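Local coordinates for protein LysR family transcriptional regulator (PDB 5FHK) that is the regulatory domain of AphB, a LysR-type virulence gene regulator that as a whole protein probably binds specific DNA sequences and activates transcription, at residues V76-V81 / W173-R178; H108-W113 / L151-M156. One frame throughout, in Å; residues are numbered along the deposited sequence.

Contact 1: residues V76-V81 / W173-R178; sequences VKDILV and WSANPR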
# COMPACT_ATOMS: atom_id res chain seq x y z
N VAL A 76 3.84 16.96 6.07
CA VAL A 76 2.66 16.24 6.51
C VAL A 76 2.54 16.42 8.01
O VAL A 76 3.54 16.62 8.71
CB VAL A 76 2.75 14.75 6.11
CG1 VAL A 76 3.69 13.99 7.01
CG2 VAL A 76 1.40 14.12 6.13
N LYS A 77 1.31 16.38 8.51
CA LYS A 77 1.07 16.43 9.94
C LYS A 77 0.04 15.36 10.31
O LYS A 77 -1.02 15.28 9.68
CB LYS A 77 0.59 17.81 10.39
CG LYS A 77 0.24 17.88 11.86
CD LYS A 77 -0.16 19.29 12.29
CE LYS A 77 -1.62 19.36 12.68
NZ LYS A 77 -2.43 19.90 11.56
N ASP A 78 0.34 14.57 11.33
CA ASP A 78 -0.53 13.49 11.75
C ASP A 78 -1.54 13.99 12.78
O ASP A 78 -1.20 14.74 13.70
CB ASP A 78 0.29 12.35 12.32
CG ASP A 78 1.51 12.03 11.45
OD1 ASP A 78 1.36 11.87 10.22
OD2 ASP A 78 2.64 11.98 12.01
N ILE A 79 -2.80 13.55 12.62
CA ILE A 79 -3.91 14.00 13.44
C ILE A 79 -4.74 12.79 13.83
O ILE A 79 -4.74 11.76 13.15
CB ILE A 79 -4.81 15.01 12.70
CG1 ILE A 79 -5.43 14.35 11.48
CG2 ILE A 79 -3.99 16.25 12.23
CD1 ILE A 79 -6.28 15.29 10.69
N LEU A 80 -5.48 12.94 14.92
CA LEU A 80 -6.31 11.86 15.44
C LEU A 80 -7.69 11.96 14.81
O LEU A 80 -8.25 13.06 14.72
CB LEU A 80 -6.41 11.97 16.96
CG LEU A 80 -5.10 11.82 17.73
CD1 LEU A 80 -5.26 12.25 19.21
CD2 LEU A 80 -4.58 10.39 17.65
N VAL A 81 -8.22 10.82 14.34
CA VAL A 81 -9.56 10.75 13.75
C VAL A 81 -10.26 9.45 14.14
O VAL A 81 -9.65 8.50 14.64
CB VAL A 81 -9.56 10.88 12.20
CG1 VAL A 81 -9.07 12.24 11.78
CG2 VAL A 81 -8.69 9.77 11.54
N TRP A 173 -4.92 18.68 19.86
CA TRP A 173 -3.73 17.84 19.90
C TRP A 173 -3.28 17.47 18.49
O TRP A 173 -4.10 17.32 17.57
CB TRP A 173 -3.99 16.56 20.69
CG TRP A 173 -4.22 16.81 22.14
CD1 TRP A 173 -5.40 17.13 22.73
CD2 TRP A 173 -3.24 16.76 23.18
NE1 TRP A 173 -5.21 17.29 24.09
CE2 TRP A 173 -3.89 17.07 24.39
CE3 TRP A 173 -1.87 16.49 23.21
CZ2 TRP A 173 -3.23 17.11 25.62
CZ3 TRP A 173 -1.21 16.53 24.42
CH2 TRP A 173 -1.89 16.85 25.61
N SER A 174 -1.97 17.28 18.33
CA SER A 174 -1.41 16.90 17.04
C SER A 174 0.01 16.46 17.25
O SER A 174 0.68 16.89 18.19
CB SER A 174 -1.44 18.07 16.06
OG SER A 174 -0.26 18.84 16.19
N ALA A 175 0.47 15.59 16.35
CA ALA A 175 1.88 15.27 16.26
C ALA A 175 2.63 16.44 15.62
O ALA A 175 2.04 17.32 14.98
CB ALA A 175 2.10 14.01 15.43
N ASN A 176 3.95 16.45 15.81
CA ASN A 176 4.67 17.52 15.14
C ASN A 176 4.85 17.18 13.66
O ASN A 176 4.96 16.00 13.29
CB ASN A 176 6.03 17.75 15.80
CG ASN A 176 5.94 18.70 16.99
OD1 ASN A 176 5.27 19.74 16.92
ND2 ASN A 176 6.63 18.36 18.08
N PRO A 177 4.84 18.18 12.79
CA PRO A 177 4.95 17.91 11.36
C PRO A 177 6.28 17.28 11.02
O PRO A 177 7.31 17.56 11.64
CB PRO A 177 4.82 19.30 10.71
CG PRO A 177 4.22 20.16 11.77
CD PRO A 177 4.75 19.62 13.07
N ARG A 178 6.25 16.40 10.03
CA ARG A 178 7.46 15.87 9.44
C ARG A 178 7.53 16.35 8.00
O ARG A 178 6.51 16.41 7.30
CB ARG A 178 7.51 14.33 9.55
CG ARG A 178 6.15 13.65 9.51
CD ARG A 178 6.12 12.21 10.09
NE ARG A 178 4.78 11.65 9.88
CZ ARG A 178 4.49 10.54 9.20
NH1 ARG A 178 5.46 9.77 8.69
NH2 ARG A 178 3.23 10.17 9.05
O HOH W 1 -5.85 15.25 16.86

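Contact 2: residues H108-W113 / L151-M156; sequences HPLLKW and LMPDVM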
# COMPACT_ATOMS: atom_id res chain seq x y z
N HIS A 108 2.35 1.44 11.36
CA HIS A 108 3.72 1.92 11.20
C HIS A 108 3.76 3.04 10.17
O HIS A 108 3.02 2.99 9.17
CB HIS A 108 4.65 0.79 10.74
CG HIS A 108 5.13 -0.12 11.83
ND1 HIS A 108 4.74 -1.44 11.91
CD2 HIS A 108 6.00 0.08 12.84
CE1 HIS A 108 5.33 -2.01 12.95
NE2 HIS A 108 6.10 -1.10 13.53
N PRO A 109 4.63 4.05 10.34
CA PRO A 109 5.62 4.25 11.41
C PRO A 109 5.06 5.07 12.58
O PRO A 109 5.81 5.81 13.22
CB PRO A 109 6.73 5.02 10.70
CG PRO A 109 5.95 5.95 9.76
CD PRO A 109 4.69 5.15 9.35
N LEU A 110 3.75 4.97 12.80
CA LEU A 110 3.03 5.65 13.86
C LEU A 110 2.47 4.65 14.87
O LEU A 110 1.30 4.73 15.27
CB LEU A 110 1.92 6.52 13.28
CG LEU A 110 2.28 7.54 12.19
CD1 LEU A 110 1.05 8.36 11.80
CD2 LEU A 110 3.44 8.46 12.65
N LEU A 111 3.28 3.66 15.25
CA LEU A 111 2.93 2.81 16.38
C LEU A 111 3.09 3.55 17.70
O LEU A 111 2.47 3.15 18.70
CB LEU A 111 3.79 1.55 16.40
CG LEU A 111 3.47 0.45 15.38
CD1 LEU A 111 3.88 -0.94 15.93
CD2 LEU A 111 2.00 0.48 14.98
N LYS A 112 3.89 4.60 17.72
CA LYS A 112 4.08 5.46 18.88
C LYS A 112 3.40 6.79 18.59
O LYS A 112 3.65 7.40 17.54
CB LYS A 112 5.57 5.65 19.18
CG LYS A 112 5.91 6.44 20.45
CD LYS A 112 7.43 6.55 20.59
CE LYS A 112 7.88 8.00 20.61
NZ LYS A 112 7.48 8.70 19.34
N TRP A 113 2.52 7.22 19.48
CA TRP A 113 1.78 8.46 19.29
C TRP A 113 2.37 9.50 20.23
O TRP A 113 2.18 9.43 21.44
CB TRP A 113 0.28 8.29 19.57
CG TRP A 113 -0.47 7.40 18.65
CD1 TRP A 113 0.02 6.64 17.61
CD2 TRP A 113 -1.88 7.16 18.69
NE1 TRP A 113 -0.99 5.95 17.01
CE2 TRP A 113 -2.17 6.26 17.64
CE3 TRP A 113 -2.93 7.63 19.50
CZ2 TRP A 113 -3.47 5.82 17.39
CZ3 TRP A 113 -4.22 7.18 19.24
CH2 TRP A 113 -4.48 6.27 18.20
N LEU A 151 -4.16 7.45 14.51
CA LEU A 151 -3.37 8.62 14.18
C LEU A 151 -2.89 8.45 12.75
O LEU A 151 -2.34 7.41 12.38
CB LEU A 151 -2.19 8.78 15.12
CG LEU A 151 -1.31 9.97 14.74
CD1 LEU A 151 -2.00 11.22 15.21
CD2 LEU A 151 0.06 9.87 15.41
N MET A 152 -3.10 9.48 11.94
CA MET A 152 -2.99 9.28 10.51
C MET A 152 -2.44 10.55 9.87
O MET A 152 -2.82 11.66 10.29
CB MET A 152 -4.38 8.94 9.94
CG MET A 152 -4.43 8.55 8.50
SD MET A 152 -3.93 6.86 8.20
CE MET A 152 -4.92 5.97 9.38
N PRO A 153 -1.55 10.43 8.88
CA PRO A 153 -1.07 11.62 8.18
C PRO A 153 -2.22 12.33 7.48
O PRO A 153 -2.95 11.72 6.69
CB PRO A 153 -0.05 11.07 7.17
CG PRO A 153 0.25 9.67 7.61
CD PRO A 153 -1.03 9.19 8.28
N ASP A 154 -2.35 13.64 7.74
CA ASP A 154 -3.53 14.39 7.30
C ASP A 154 -3.76 14.30 5.79
O ASP A 154 -4.91 14.20 5.34
CB ASP A 154 -3.42 15.87 7.71
CG ASP A 154 -2.16 16.55 7.20
OD1 ASP A 154 -1.35 15.90 6.49
OD2 ASP A 154 -1.97 17.75 7.53
N VAL A 155 -2.68 14.30 4.99
CA VAL A 155 -2.83 14.20 3.53
C VAL A 155 -3.57 12.93 3.12
O VAL A 155 -4.22 12.91 2.07
CB VAL A 155 -1.45 14.30 2.85
CG1 VAL A 155 -0.62 13.04 3.09
CG2 VAL A 155 -1.62 14.55 1.36
N MET A 156 -3.49 11.86 3.91
CA MET A 156 -4.15 10.62 3.52
C MET A 156 -5.65 10.61 3.80
O MET A 156 -6.36 9.73 3.29
CB MET A 156 -3.51 9.43 4.24
CG MET A 156 -2.16 8.93 3.67
SD MET A 156 -1.58 7.47 4.63
CE MET A 156 -3.04 6.40 4.60

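Contact 1: residues V76-V81 / W173-R178
The side chain of R178 leaves its backbone with CG between N and the carbonyl carbon (chi1 32°) and then runs extended from CG to NE, while D78 places CG beside its own backbone N, anti to the carbonyl carbon (chi1 -44°). The two side chains meet nearly perpendicular, and their charged ends join in a side-on, two-nitrogen salt bridge. This happens where strand 68-82 pairs with the start of strand 178-185 in the mixed sheet of the periplasmic-binding-protein-like LysR regulatory domain. NH2 of R178 reaches OD1 of D78 at 2.8 Å on an almost straight N-H line; OD1 lies in the guanidinium plane but is met from above the carboxylate plane. NE of R178 meets the syn lone pair of D78 OD2 at 3.0 Å in a more bent bond, with OD2 tilted out of the guanidinium plane, in keeping with the 50° between the two planes. V76 CG1 lies over one guanidinium face and touches R178 CG at 3.5 Å, giving the guanidinium an apolar flank, while the carboxylate belongs to a buried residue.

At the backbone, V76 and R178 form an antiparallel hydrogen-bonded pair, each N donating to the other's O nearly along the C=O axis. Beyond it the regular ladder stops but the backbones stay close: P177 CA lies 3.3 Å from V76 O in a CA-H...O contact, and A175 N donates to D78 O at 3.2 Å. The K77 chain, anti at chi1 and bent at chi3, lies alongside S174. Farther along, a water accepts from L80 N at 3.0 Å and lies 2.8 Å from W173 O.

Contact 2: residues H108-W113 / L151-M156
An apolar contact in the buried interior joins the irregular loop that follows strand 104-107, together with W113 at the start of strand 113-117, to the end of strand 149-153 in the LysR regulatory domain. L151 carries most of it. Its CB sits over one face of the W113 indole, 3.7 Å from the centroid of the five-membered ring and 16° off the ring normal, a CH-pi contact. With CG anti to the backbone N (chi1 178°), L151 sends CD2 onward past the pyrrole side, to 3.9 Å from W113 CD1, so that the leucine and the indole run antiparallel to each other. The backbone joins in as well, for L151 N comes within 3.4 Å of W113 CZ2.

L110 approaches L151 at about a right angle and leads with one methyl: its CD1 lies 4.0 Å from L151 CD2. The same methyl also touches the carbonyl oxygen of L151 and CD of P153. Within the loop, W113 NE1 makes a weak, bent hydrogen bond to L110 O, which lies in the ring plane at its edge. Outside these segments, L80 packs on the indole, and K106 forms a cation-pi interaction with it. The join between loop and strand thus rests on dispersion and shape, for the indole N-H makes its weak bond within its own loop and none to 151-156.

Overall arrangement
Following the chain from its N terminus, strand 68-82 first supplies 76-81, and contact 1 closes a long loop when 173-178 returns beside it. Contact 2 lies wholly within that loop, closing a shorter one between 108-113 and 151-156. The two meet through the sheet, because strands 68-82 and 149-153 are antiparallel neighbours: K77 O and D154 N lie 2.9 Å apart, and I79 N and M152 O 3.0 Å, both probable hydrogen bonds. P153 also packs against V76, D78 and R178, and L110 against R178. Strand 68-82 pairs with both strand 149-153 and strand 178-185; the loop after strand 104-107 packs on strand 149-153, so the two contacts join all of these parts.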